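Histidine-containing phosphotransfer protein (Zea mays, PDB 1WN0) probably relays phosphoryl groups from cytokinin sensor histidine kinases to B-type response regulators in a multistep His-to-Asp phosphorelay. Local coordinates at residues M99-L104 with D111-A116; G84-V89 with K93-C98; A62-Q67 with F72-A77; D53-I58 with D126-F131. All coordinates share one frame; numbering follows the deposited sequence.

Interaction 1 (M99-L104 with D111-A116); sequences MQFRQL and DGCIMA
F101 lays its ring against the start of helix 110-138, and A116 answers from over one face. The A116 methyl CB lies 4.0 Å from the centroid of the F101 ring, 29° off the ring normal, which makes a CH-pi contact with the CE1-CZ side of the ring closest to the methyl. C113 meets the same phenyl group obliquely: its carbonyl O is 3.7 Å from F101 CE2, and its SG sits 5.1 Å from the ring centroid, a Cys sulfur-aromatic contact. The C113 thiol also leans on L104, whose CB is 3.8 Å from C113 SG, so the sulfur bridges two residues that lie three apart on helix 101-106. With its CG anti to the carbonyl carbon (chi1 -63°), L104 sets both methyls against G112. CD1 comes to 3.5 Å from the carbonyl O of G112, and CD2 to 4.0 Å from G112 CA. The bare backbone of G112 thus forms the floor under the leucine fork, and L104 CD1 reaches on to A116 CB. Behind this interface, V79 of helix 72-88 touches F101 and L65 touches C113. What results is the apolar seam of a helical hairpin, helix 101-106 turning back into helix 110-138, at one end of the HPt four-helix bundle.

Interaction 2 (G84-V89 with K93-C98); sequences GSSASV and KVKFTC
S86 and A87 of helix 72-88 face V94 and K95 of helix 92-99; the axes of the short segments 84-88 and 93-98 come within 8.3 Å and run nearly antiparallel, at 156°. The van der Waals part has two patches. In the first, S86 CB rests on the V94 branch, 3.7 Å from V94 CG1, and V94 in turn is backed by V120 of helix 110-138. In the second, the K95 chain runs extended, its CG anti to the backbone N (chi1 -179°), and its methylenes CD and CE pass the A87 methyl, K95 CE 4.0 Å from A87 CB. The ammonium end lies beside the same methyl, K95 NZ 3.9 Å from A87 CB, as a neighbour in packing and not a polar partner. The polar part belongs to the S86 hydroxyl. Turned back between the backbone N and the carbonyl carbon (chi1 86°), S86 OG donates to the carbonyl O of K83 in its own helix. It also presses on the opposing helix, 3.1 Å from K95 CB, a tight contact. K95 N is close as well, but the angle is too poor for a bond. Small side chains on the 84-88 face thus let S86 CA and K95 CA approach to 5.5 Å. The chemistry implies union by van der Waals fit: the serine hydroxyl, bonded within its own helix, contributes shape, and the lysine the length of its chain.

Interaction 3 (A62-Q67 with F72-A77); sequences AALLDQ and FDKVDA
Apolar packing of L64 and L65 against K74 and V75 joins the end of helix 42-64 to the start of helix 72-88, at one end of the four-helix bundle and about 17 Å from the centre of the chain to the centre of the contact. The two leucines meet different neighbours. L64 crosses the K74 chain at about a right angle, its two methyls astride one methylene: L64 CD1 and L64 CD2 each lie 3.9 Å from K74 CD. K74 CG also touches, 3.9 Å from L64 CD2, and the turn about CG-CD (chi3 -71°) lies within the part of the lysine chain that L64 meets. Deeper in, V75 CG2 touches both leucines, 4.1 Å from L64 CB and 3.9 Å from L65 CD2. V70 flanks both L65 and V75, C105 of helix 101-106 touches V75, and C113 and I114 of helix 110-138 touch L65. A type I turn runs from L64 to Q67. Here A63 O takes two donors from opposite faces of its plane: D66 N, and Q67 NE2 at 3.0 Å with a nearly straight N-H angle of 166°. R110 NH2 binds the carbonyl oxygens of L65 and Q67, tying the turn to helix 110-138. The chemistry grades from a buried leucine-valine contact to a lysine whose methylenes do the packing, so hydrophobic contact joins the helices while polar bonds fix the shape of the turn beside it.

Interaction 4 (D53-I58 with D126-F131); sequences DADRII and DLRNKF
A surface salt bridge between D55 and R128 spans helix 42-64 and helix 110-138. R128 NH1 lies 3.2 Å from D55 OD1, and the hydrogen bond within the pair is weak, its N-H...O angle only 120°. The carboxylate oxygen sits at the edge of the guanidinium, near its plane, yet the two flat groups are turned 36° against each other, and a single nitrogen meets a single oxygen. The arginine gets there by running out from its helix with CG anti to the backbone N and then bending at chi3 (68°), which brings NH1 round to the acid. These two helices belong to the four-helix bundle, and the ion pair lies at its partly exposed surface, while on the inner side A54 and I58 pack on F124 of helix 110-138. Each segment also carries an ion pair of its own. R56 NH2 bonds to D53 OD1 at 2.8 Å, with the oxygen in the guanidinium plane but the donor above the plane of the carboxylate. One turn apart on the other helix, K130 NZ reaches D126 OD1 at 2.7 Å, nearly in line with the C-O bond.

Along the chain interaction 4 closes the widest loop, from helix 42-64 to helix 110-138, and interactions 3, 2 and 1 follow one another inside it. Interactions 1 and 3 sit at the same end of the bundle, centres 11 Å apart, and touch through L65 with C113 and V75 with F101. Interactions 2 and 4 lie nearer the middle, also 11 Å apart, meeting through S85 with D53 and V89 with F131. Helix 72-88 carries interaction 3 near its start and interaction 2 near its end; H80, the predicted phosphorylation site, lies between them. The contacts thus join neighbouring helices in the chain, and helix 42-64 to helix 110-138, closing the four-helix bundle that bears this histidine.

Interaction 1 (M99-L104 with D111-A116)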
loop_
_atom_site.group_PDB
_atom_site.type_symbol
_atom_site.label_atom_id
_atom_site.label_comp_id
_atom_site.label_asym_id
_atom_site.label_seq_id
_atom_site.Cartn_x
_atom_site.Cartn_y
_atom_site.Cartn_z
ATOM N N MET A 99 7.623 -6.320 -4.090
ATOM C CA MET A 99 8.745 -6.753 -4.936
ATOM C C MET A 99 9.422 -8.069 -4.558
ATOM O O MET A 99 10.051 -8.676 -5.388
ATOM C CB MET A 99 9.794 -5.573 -5.083
ATOM C CG MET A 99 9.266 -4.351 -6.119
ATOM S SD MET A 99 10.260 -2.928 -5.633
ATOM C CE MET A 99 11.807 -3.434 -6.786
ATOM N N GLN A 100 9.272 -8.538 -3.326
ATOM C CA GLN A 100 9.871 -9.832 -2.906
ATOM C C GLN A 100 9.055 -11.012 -3.271
ATOM O O GLN A 100 9.455 -12.154 -2.992
ATOM C CB GLN A 100 10.095 -9.835 -1.387
ATOM C CG GLN A 100 10.607 -8.420 -0.923
ATOM C CD GLN A 100 11.795 -7.856 -1.760
ATOM O OE1 GLN A 100 12.676 -8.615 -2.040
ATOM N NE2 GLN A 100 11.849 -6.488 -2.085
ATOM N N PHE A 101 7.866 -10.779 -3.853
ATOM C CA PHE A 101 6.959 -11.905 -4.265
ATOM C C PHE A 101 7.465 -12.584 -5.518
ATOM O O PHE A 101 7.059 -13.710 -5.876
ATOM C CB PHE A 101 5.536 -11.362 -4.524
ATOM C CG PHE A 101 4.637 -11.350 -3.297
ATOM C CD1 PHE A 101 4.649 -10.298 -2.448
ATOM C CD2 PHE A 101 3.799 -12.421 -2.996
ATOM C CE1 PHE A 101 3.776 -10.256 -1.360
ATOM C CE2 PHE A 101 3.009 -12.394 -1.960
ATOM C CZ PHE A 101 2.981 -11.289 -1.126
ATOM N N ARG A 102 8.325 -11.892 -6.236
ATOM C CA ARG A 102 8.725 -12.446 -7.519
ATOM C C ARG A 102 9.489 -13.704 -7.363
ATOM O O ARG A 102 9.175 -14.727 -7.983
ATOM C CB ARG A 102 9.571 -11.468 -8.356
ATOM C CG ARG A 102 8.640 -10.261 -8.847
ATOM C CD ARG A 102 7.078 -10.169 -8.288
ATOM N NE ARG A 102 6.753 -8.768 -7.934
ATOM C CZ ARG A 102 5.780 -8.038 -8.495
ATOM N NH1 ARG A 102 4.927 -8.596 -9.389
ATOM N NH2 ARG A 102 5.668 -6.752 -8.140
ATOM N N GLN A 103 10.478 -13.676 -6.526
ATOM C CA GLN A 103 11.194 -14.898 -6.422
ATOM C C GLN A 103 10.199 -15.944 -5.808
ATOM O O GLN A 103 10.253 -17.052 -6.132
ATOM C CB GLN A 103 12.552 -14.688 -5.694
ATOM C CG GLN A 103 13.384 -16.003 -5.523
ATOM C CD GLN A 103 13.819 -16.562 -6.862
ATOM O OE1 GLN A 103 13.817 -15.796 -7.847
ATOM N NE2 GLN A 103 14.100 -17.913 -6.941
ATOM N N LEU A 104 9.311 -15.510 -4.900
ATOM C CA LEU A 104 8.454 -16.417 -4.215
ATOM C C LEU A 104 7.496 -17.146 -5.143
ATOM O O LEU A 104 7.261 -18.343 -4.994
ATOM C CB LEU A 104 7.671 -15.692 -3.148
ATOM C CG LEU A 104 8.600 -15.065 -2.016
ATOM C CD1 LEU A 104 7.667 -14.270 -1.207
ATOM C CD2 LEU A 104 9.261 -15.989 -1.128
ATOM N N ASP A 111 4.600 -21.027 1.387
ATOM C CA ASP A 111 4.978 -20.553 2.724
ATOM C C ASP A 111 5.417 -19.112 2.639
ATOM O O ASP A 111 5.022 -18.240 3.372
ATOM C CB ASP A 111 6.147 -21.328 3.336
ATOM C CG ASP A 111 5.810 -22.806 3.787
ATOM O OD1 ASP A 111 6.766 -23.637 3.784
ATOM O OD2 ASP A 111 4.729 -23.182 4.246
ATOM N N GLY A 112 6.264 -18.842 1.698
ATOM C CA GLY A 112 6.877 -17.534 1.657
ATOM C C GLY A 112 5.903 -16.437 1.230
ATOM O O GLY A 112 6.022 -15.318 1.641
ATOM N N CYS A 113 5.010 -16.778 0.348
ATOM C CA CYS A 113 3.951 -15.846 -0.096
ATOM C C CYS A 113 3.042 -15.541 1.073
ATOM O O CYS A 113 2.602 -14.358 1.189
ATOM C CB CYS A 113 3.097 -16.344 -1.239
ATOM S SG CYS A 113 3.991 -16.431 -2.875
ATOM N N ILE A 114 2.780 -16.507 1.940
ATOM C CA ILE A 114 1.856 -16.247 3.087
ATOM C C ILE A 114 2.559 -15.329 4.060
ATOM O O ILE A 114 1.948 -14.476 4.712
ATOM C CB ILE A 114 1.375 -17.517 3.706
ATOM C CG1 ILE A 114 0.352 -18.327 2.758
ATOM C CG2 ILE A 114 0.753 -17.303 5.028
ATOM C CD1 ILE A 114 -0.114 -19.644 3.385
ATOM N N MET A 115 3.852 -15.526 4.214
ATOM C CA MET A 115 4.589 -14.684 5.133
ATOM C C MET A 115 4.658 -13.352 4.504
ATOM O O MET A 115 4.483 -12.392 5.197
ATOM C CB MET A 115 5.996 -15.242 5.365
ATOM C CG MET A 115 6.026 -16.601 5.867
ATOM S SD MET A 115 7.674 -17.449 6.170
ATOM C CE MET A 115 8.159 -16.636 7.489
ATOM N N ALA A 116 5.022 -13.212 3.207
ATOM C CA ALA A 116 5.130 -11.855 2.712
ATOM C C ALA A 116 3.793 -11.187 2.689
ATOM O O ALA A 116 3.661 -9.994 2.984
ATOM C CB ALA A 116 5.687 -11.845 1.344
#

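Interaction 2 (G84-V89 with K93-C98)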
loop_
_atom_site.group_PDB
_atom_site.type_symbol
_atom_site.label_atom_id
_atom_site.label_comp_id
_atom_site.label_asym_id
_atom_site.label_seq_id
_atom_site.Cartn_x
_atom_site.Cartn_y
_atom_site.Cartn_z
ATOM N N GLY A 84 1.820 -1.226 -7.988
ATOM C CA GLY A 84 1.431 0.071 -8.666
ATOM C C GLY A 84 0.583 0.952 -7.747
ATOM O O GLY A 84 0.755 2.199 -7.614
ATOM N N SER A 85 -0.303 0.358 -6.980
ATOM C CA SER A 85 -1.138 1.166 -6.036
ATOM C C SER A 85 -0.300 1.801 -4.918
ATOM O O SER A 85 -0.452 2.961 -4.573
ATOM C CB SER A 85 -2.208 0.288 -5.460
ATOM O OG SER A 85 -3.149 0.983 -4.661
ATOM N N SER A 86 0.648 1.037 -4.400
ATOM C CA SER A 86 1.399 1.480 -3.275
ATOM C C SER A 86 2.366 2.520 -3.808
ATOM O O SER A 86 2.585 3.621 -3.169
ATOM C CB SER A 86 2.059 0.280 -2.628
ATOM O OG SER A 86 3.256 0.101 -3.315
ATOM N N ALA A 87 2.838 2.294 -5.050
ATOM C CA ALA A 87 3.761 3.308 -5.715
ATOM C C ALA A 87 3.075 4.655 -5.992
ATOM O O ALA A 87 3.677 5.709 -5.783
ATOM C CB ALA A 87 4.362 2.798 -7.013
ATOM N N SER A 88 1.781 4.637 -6.335
ATOM C CA SER A 88 1.051 5.899 -6.508
ATOM C C SER A 88 0.986 6.876 -5.342
ATOM O O SER A 88 0.787 8.094 -5.516
ATOM C CB SER A 88 -0.349 5.587 -6.957
ATOM O OG SER A 88 -1.230 5.160 -5.902
ATOM N N VAL A 89 1.013 6.379 -4.122
ATOM C CA VAL A 89 1.044 7.257 -2.957
ATOM C C VAL A 89 2.372 7.209 -2.240
ATOM O O VAL A 89 2.471 7.602 -1.108
ATOM C CB VAL A 89 -0.042 6.905 -1.966
ATOM C CG1 VAL A 89 -1.426 7.154 -2.550
ATOM C CG2 VAL A 89 0.109 5.467 -1.354
ATOM N N LYS A 93 7.293 1.075 1.878
ATOM C CA LYS A 93 7.599 -0.187 2.564
ATOM C C LYS A 93 6.676 -1.266 1.964
ATOM O O LYS A 93 7.088 -2.353 1.621
ATOM C CB LYS A 93 7.457 -0.015 4.075
ATOM C CG LYS A 93 8.555 0.863 4.733
ATOM C CD LYS A 93 8.351 1.014 6.305
ATOM C CE LYS A 93 9.553 1.795 7.029
ATOM N NZ LYS A 93 11.016 1.395 6.701
ATOM N N VAL A 94 5.424 -0.928 1.732
ATOM C CA VAL A 94 4.511 -1.877 0.968
ATOM C C VAL A 94 5.033 -2.229 -0.390
ATOM O O VAL A 94 5.123 -3.448 -0.739
ATOM C CB VAL A 94 3.071 -1.222 0.827
ATOM C CG1 VAL A 94 2.097 -2.109 0.157
ATOM C CG2 VAL A 94 2.528 -0.853 2.243
ATOM N N LYS A 95 5.428 -1.196 -1.180
ATOM C CA LYS A 95 5.954 -1.429 -2.557
ATOM C C LYS A 95 7.142 -2.357 -2.476
ATOM O O LYS A 95 7.193 -3.389 -3.183
ATOM C CB LYS A 95 6.395 -0.093 -3.230
ATOM C CG LYS A 95 6.948 -0.086 -4.650
ATOM C CD LYS A 95 7.544 1.350 -4.889
ATOM C CE LYS A 95 8.152 1.750 -6.303
ATOM N NZ LYS A 95 8.183 3.413 -6.802
ATOM N N PHE A 96 8.059 -2.077 -1.533
ATOM C CA PHE A 96 9.208 -2.948 -1.405
ATOM C C PHE A 96 8.832 -4.350 -1.094
ATOM O O PHE A 96 9.371 -5.281 -1.676
ATOM C CB PHE A 96 10.171 -2.443 -0.358
ATOM C CG PHE A 96 11.363 -3.324 -0.210
ATOM C CD1 PHE A 96 11.383 -4.325 0.759
ATOM C CD2 PHE A 96 12.437 -3.148 -1.049
ATOM C CE1 PHE A 96 12.494 -5.254 0.798
ATOM C CE2 PHE A 96 13.489 -3.998 -1.001
ATOM C CZ PHE A 96 13.532 -5.077 -0.024
ATOM N N THR A 97 7.899 -4.559 -0.164
ATOM C CA THR A 97 7.339 -5.944 0.013
ATOM C C THR A 97 6.830 -6.656 -1.204
ATOM O O THR A 97 7.065 -7.861 -1.391
ATOM C CB THR A 97 6.324 -5.989 1.198
ATOM O OG1 THR A 97 6.998 -5.468 2.348
ATOM C CG2 THR A 97 6.069 -7.416 1.679
ATOM N N CYS A 98 6.069 -5.929 -2.000
ATOM C CA CYS A 98 5.434 -6.439 -3.166
ATOM C C CYS A 98 6.491 -7.007 -4.047
ATOM O O CYS A 98 6.330 -8.087 -4.619
ATOM C CB CYS A 98 4.710 -5.360 -3.867
ATOM S SG CYS A 98 3.193 -4.907 -3.090
#

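Interaction 3 (A62-Q67 with F72-A77)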
loop_
_atom_site.group_PDB
_atom_site.type_symbol
_atom_site.label_atom_id
_atom_site.label_comp_id
_atom_site.label_asym_id
_atom_site.label_seq_id
_atom_site.Cartn_x
_atom_site.Cartn_y
_atom_site.Cartn_z
ATOM N N ALA A 62 -5.138 -13.433 -0.074
ATOM C CA ALA A 62 -5.285 -14.330 1.061
ATOM C C ALA A 62 -6.089 -15.533 0.621
ATOM O O ALA A 62 -5.722 -16.597 0.940
ATOM C CB ALA A 62 -6.039 -13.684 2.215
ATOM N N ALA A 63 -7.201 -15.319 -0.115
ATOM C CA ALA A 63 -8.027 -16.429 -0.629
ATOM C C ALA A 63 -7.213 -17.189 -1.636
ATOM O O ALA A 63 -7.088 -18.444 -1.589
ATOM C CB ALA A 63 -9.421 -15.910 -1.245
ATOM N N LEU A 64 -6.513 -16.498 -2.519
ATOM C CA LEU A 64 -5.761 -17.383 -3.510
ATOM C C LEU A 64 -4.746 -18.312 -2.824
ATOM O O LEU A 64 -4.567 -19.503 -3.183
ATOM C CB LEU A 64 -4.965 -16.555 -4.536
ATOM C CG LEU A 64 -5.573 -16.149 -5.906
ATOM C CD1 LEU A 64 -6.914 -16.600 -6.304
ATOM C CD2 LEU A 64 -5.350 -14.685 -6.167
ATOM N N LEU A 65 -4.031 -17.724 -1.853
ATOM C CA LEU A 65 -2.969 -18.496 -1.109
ATOM C C LEU A 65 -3.422 -19.612 -0.132
ATOM O O LEU A 65 -2.606 -20.371 0.387
ATOM C CB LEU A 65 -1.972 -17.589 -0.416
ATOM C CG LEU A 65 -1.246 -16.762 -1.447
ATOM C CD1 LEU A 65 -0.595 -15.578 -0.787
ATOM C CD2 LEU A 65 -0.202 -17.520 -2.117
ATOM N N ASP A 66 -4.715 -19.757 0.010
ATOM C CA ASP A 66 -5.316 -20.825 0.764
ATOM C C ASP A 66 -6.023 -21.921 -0.014
ATOM O O ASP A 66 -6.631 -22.770 0.618
ATOM C CB ASP A 66 -6.351 -20.283 1.746
ATOM C CG ASP A 66 -6.503 -21.223 3.020
ATOM O OD1 ASP A 66 -5.454 -21.759 3.615
ATOM O OD2 ASP A 66 -7.656 -21.466 3.483
ATOM N N GLN A 67 -5.891 -21.952 -1.329
ATOM C CA GLN A 67 -6.600 -22.910 -2.160
ATOM C C GLN A 67 -5.711 -24.047 -2.152
ATOM O O GLN A 67 -4.544 -23.925 -2.009
ATOM C CB GLN A 67 -6.689 -22.456 -3.672
ATOM C CG GLN A 67 -7.476 -21.176 -3.919
ATOM C CD GLN A 67 -8.872 -21.287 -3.277
ATOM O OE1 GLN A 67 -9.558 -22.233 -3.577
ATOM N NE2 GLN A 67 -9.225 -20.388 -2.330
ATOM N N PHE A 72 -0.111 -19.319 -9.021
ATOM C CA PHE A 72 0.962 -18.405 -8.695
ATOM C C PHE A 72 1.121 -17.227 -9.659
ATOM O O PHE A 72 1.566 -16.145 -9.219
ATOM C CB PHE A 72 2.339 -19.119 -8.456
ATOM C CG PHE A 72 2.421 -19.937 -7.164
ATOM C CD1 PHE A 72 2.787 -19.338 -5.990
ATOM C CD2 PHE A 72 2.223 -21.343 -7.155
ATOM C CE1 PHE A 72 2.883 -20.030 -4.832
ATOM C CE2 PHE A 72 2.357 -22.042 -5.997
ATOM C CZ PHE A 72 2.629 -21.325 -4.801
ATOM N N ASP A 73 0.714 -17.383 -10.883
ATOM C CA ASP A 73 0.666 -16.341 -11.905
ATOM C C ASP A 73 -0.362 -15.238 -11.543
ATOM O O ASP A 73 -0.076 -14.043 -11.689
ATOM C CB ASP A 73 0.151 -16.918 -13.285
ATOM C CG ASP A 73 1.105 -17.951 -13.912
ATOM O OD1 ASP A 73 2.301 -17.969 -13.558
ATOM O OD2 ASP A 73 0.743 -18.746 -14.779
ATOM N N LYS A 74 -1.544 -15.668 -11.104
ATOM C CA LYS A 74 -2.508 -14.754 -10.524
ATOM C C LYS A 74 -2.068 -14.054 -9.262
ATOM O O LYS A 74 -2.365 -12.845 -9.145
ATOM C CB LYS A 74 -3.830 -15.452 -10.256
ATOM C CG LYS A 74 -4.973 -14.493 -10.032
ATOM C CD LYS A 74 -6.370 -15.172 -9.912
ATOM C CE LYS A 74 -6.869 -15.731 -11.298
ATOM N NZ LYS A 74 -8.364 -16.016 -11.239
ATOM N N VAL A 75 -1.396 -14.766 -8.315
ATOM C CA VAL A 75 -0.903 -14.005 -7.102
ATOM C C VAL A 75 0.014 -12.910 -7.597
ATOM O O VAL A 75 -0.009 -11.760 -7.164
ATOM C CB VAL A 75 -0.085 -14.996 -6.205
ATOM C CG1 VAL A 75 0.783 -14.357 -5.129
ATOM C CG2 VAL A 75 -1.032 -16.078 -5.699
ATOM N N ASP A 76 0.912 -13.299 -8.465
ATOM C CA ASP A 76 1.890 -12.373 -9.069
ATOM C C ASP A 76 1.204 -11.172 -9.790
ATOM O O ASP A 76 1.451 -9.984 -9.587
ATOM C CB ASP A 76 2.775 -13.076 -10.093
ATOM C CG ASP A 76 4.099 -12.356 -10.249
ATOM O OD1 ASP A 76 4.854 -12.360 -9.249
ATOM O OD2 ASP A 76 4.373 -11.595 -11.167
ATOM N N ALA A 77 0.280 -11.471 -10.643
ATOM C CA ALA A 77 -0.470 -10.298 -11.225
ATOM C C ALA A 77 -1.172 -9.415 -10.105
ATOM O O ALA A 77 -1.147 -8.124 -10.194
ATOM C CB ALA A 77 -1.488 -10.806 -12.375
#

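Interaction 4 (D53-I58 with D126-F131)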
loop_
_atom_site.group_PDB
_atom_site.type_symbol
_atom_site.label_atom_id
_atom_site.label_comp_id
_atom_site.label_asym_id
_atom_site.label_seq_id
_atom_site.Cartn_x
_atom_site.Cartn_y
_atom_site.Cartn_z
ATOM N N ASP A 53 -8.175 -0.154 -2.997
ATOM C CA ASP A 53 -7.474 -1.129 -3.801
ATOM C C ASP A 53 -6.604 -2.049 -2.937
ATOM O O ASP A 53 -6.653 -3.272 -3.085
ATOM C CB ASP A 53 -6.547 -0.485 -4.879
ATOM C CG ASP A 53 -7.269 0.153 -6.090
ATOM O OD1 ASP A 53 -8.472 -0.078 -6.304
ATOM O OD2 ASP A 53 -6.616 0.886 -6.927
ATOM N N ALA A 54 -5.739 -1.490 -2.131
ATOM C CA ALA A 54 -4.821 -2.344 -1.337
ATOM C C ALA A 54 -5.618 -3.417 -0.524
ATOM O O ALA A 54 -5.287 -4.634 -0.481
ATOM C CB ALA A 54 -3.989 -1.487 -0.361
ATOM N N ASP A 55 -6.726 -2.937 0.071
ATOM C CA ASP A 55 -7.569 -3.736 0.905
ATOM C C ASP A 55 -8.213 -4.868 0.113
ATOM O O ASP A 55 -8.153 -6.023 0.541
ATOM C CB ASP A 55 -8.600 -2.903 1.668
ATOM C CG ASP A 55 -9.310 -3.700 2.729
ATOM O OD1 ASP A 55 -8.766 -4.030 3.848
ATOM O OD2 ASP A 55 -10.419 -4.137 2.393
ATOM N N ARG A 56 -8.680 -4.586 -1.083
ATOM C CA ARG A 56 -9.387 -5.615 -1.861
ATOM C C ARG A 56 -8.268 -6.587 -2.394
ATOM O O ARG A 56 -8.352 -7.826 -2.316
ATOM C CB ARG A 56 -10.172 -4.899 -2.968
ATOM C CG ARG A 56 -10.802 -5.830 -4.020
ATOM C CD ARG A 56 -11.273 -5.109 -5.399
ATOM N NE ARG A 56 -10.463 -3.926 -5.814
ATOM C CZ ARG A 56 -9.441 -3.944 -6.685
ATOM N NH1 ARG A 56 -9.025 -5.110 -7.295
ATOM N NH2 ARG A 56 -8.794 -2.799 -6.926
ATOM N N ILE A 57 -7.124 -6.033 -2.842
ATOM C CA ILE A 57 -6.085 -6.967 -3.386
ATOM C C ILE A 57 -5.497 -7.967 -2.344
ATOM O O ILE A 57 -5.362 -9.124 -2.594
ATOM C CB ILE A 57 -4.989 -6.176 -4.041
ATOM C CG1 ILE A 57 -5.580 -5.529 -5.332
ATOM C CG2 ILE A 57 -3.828 -7.119 -4.309
ATOM C CD1 ILE A 57 -4.783 -4.416 -5.748
ATOM N N ILE A 58 -5.280 -7.478 -1.169
ATOM C CA ILE A 58 -4.850 -8.290 0.017
ATOM C C ILE A 58 -5.821 -9.395 0.396
ATOM O O ILE A 58 -5.372 -10.586 0.550
ATOM C CB ILE A 58 -4.486 -7.340 1.183
ATOM C CG1 ILE A 58 -3.182 -6.605 0.825
ATOM C CG2 ILE A 58 -4.357 -8.117 2.416
ATOM C CD1 ILE A 58 -2.736 -5.462 1.820
ATOM N N ASP A 126 -0.986 -0.313 9.052
ATOM C CA ASP A 126 -0.305 0.830 9.722
ATOM C C ASP A 126 -0.409 2.117 8.871
ATOM O O ASP A 126 -0.767 3.206 9.377
ATOM C CB ASP A 126 1.139 0.369 9.976
ATOM C CG ASP A 126 2.010 1.401 10.674
ATOM O OD1 ASP A 126 1.559 2.458 11.189
ATOM O OD2 ASP A 126 3.223 1.233 10.761
ATOM N N LEU A 127 -0.145 2.035 7.554
ATOM C CA LEU A 127 -0.175 3.220 6.744
ATOM C C LEU A 127 -1.585 3.657 6.535
ATOM O O LEU A 127 -1.929 4.835 6.656
ATOM C CB LEU A 127 0.503 2.970 5.416
ATOM C CG LEU A 127 0.991 4.159 4.561
ATOM C CD1 LEU A 127 0.853 3.899 3.119
ATOM C CD2 LEU A 127 0.460 5.407 4.872
ATOM N N ARG A 128 -2.469 2.722 6.246
ATOM C CA ARG A 128 -3.843 3.114 6.188
ATOM C C ARG A 128 -4.343 3.990 7.382
ATOM O O ARG A 128 -5.026 5.019 7.142
ATOM C CB ARG A 128 -4.753 1.936 6.135
ATOM C CG ARG A 128 -6.205 2.372 5.933
ATOM C CD ARG A 128 -7.093 1.180 5.559
ATOM N NE ARG A 128 -7.188 0.317 6.709
ATOM C CZ ARG A 128 -7.772 -0.882 6.771
ATOM N NH1 ARG A 128 -8.397 -1.457 5.700
ATOM N NH2 ARG A 128 -7.752 -1.481 7.974
ATOM N N ASN A 129 -4.052 3.527 8.631
ATOM C CA ASN A 129 -4.500 4.216 9.824
ATOM C C ASN A 129 -3.975 5.612 9.890
ATOM O O ASN A 129 -4.706 6.478 10.291
ATOM C CB ASN A 129 -4.194 3.480 11.173
ATOM C CG ASN A 129 -5.033 2.136 11.303
ATOM O OD1 ASN A 129 -6.155 2.010 10.696
ATOM N ND2 ASN A 129 -4.490 1.143 12.085
ATOM N N LYS A 130 -2.721 5.805 9.523
ATOM C CA LYS A 130 -2.172 7.093 9.437
ATOM C C LYS A 130 -2.915 7.946 8.419
ATOM O O LYS A 130 -3.239 9.108 8.676
ATOM C CB LYS A 130 -0.701 7.007 9.057
ATOM C CG LYS A 130 0.139 6.214 10.044
ATOM C CD LYS A 130 0.559 7.009 11.219
ATOM C CE LYS A 130 1.332 6.164 12.144
ATOM N NZ LYS A 130 0.784 4.834 12.120
ATOM N N PHE A 131 -3.153 7.388 7.253
ATOM C CA PHE A 131 -3.784 8.131 6.150
ATOM C C PHE A 131 -5.195 8.538 6.574
ATOM O O PHE A 131 -5.709 9.575 6.097
ATOM C CB PHE A 131 -3.899 7.323 4.813
ATOM C CG PHE A 131 -2.674 7.347 3.930
ATOM C CD1 PHE A 131 -1.799 8.428 3.883
ATOM C CD2 PHE A 131 -2.440 6.278 3.063
ATOM C CE1 PHE A 131 -0.716 8.398 3.038
ATOM C CE2 PHE A 131 -1.359 6.265 2.234
ATOM C CZ PHE A 131 -0.515 7.303 2.228
#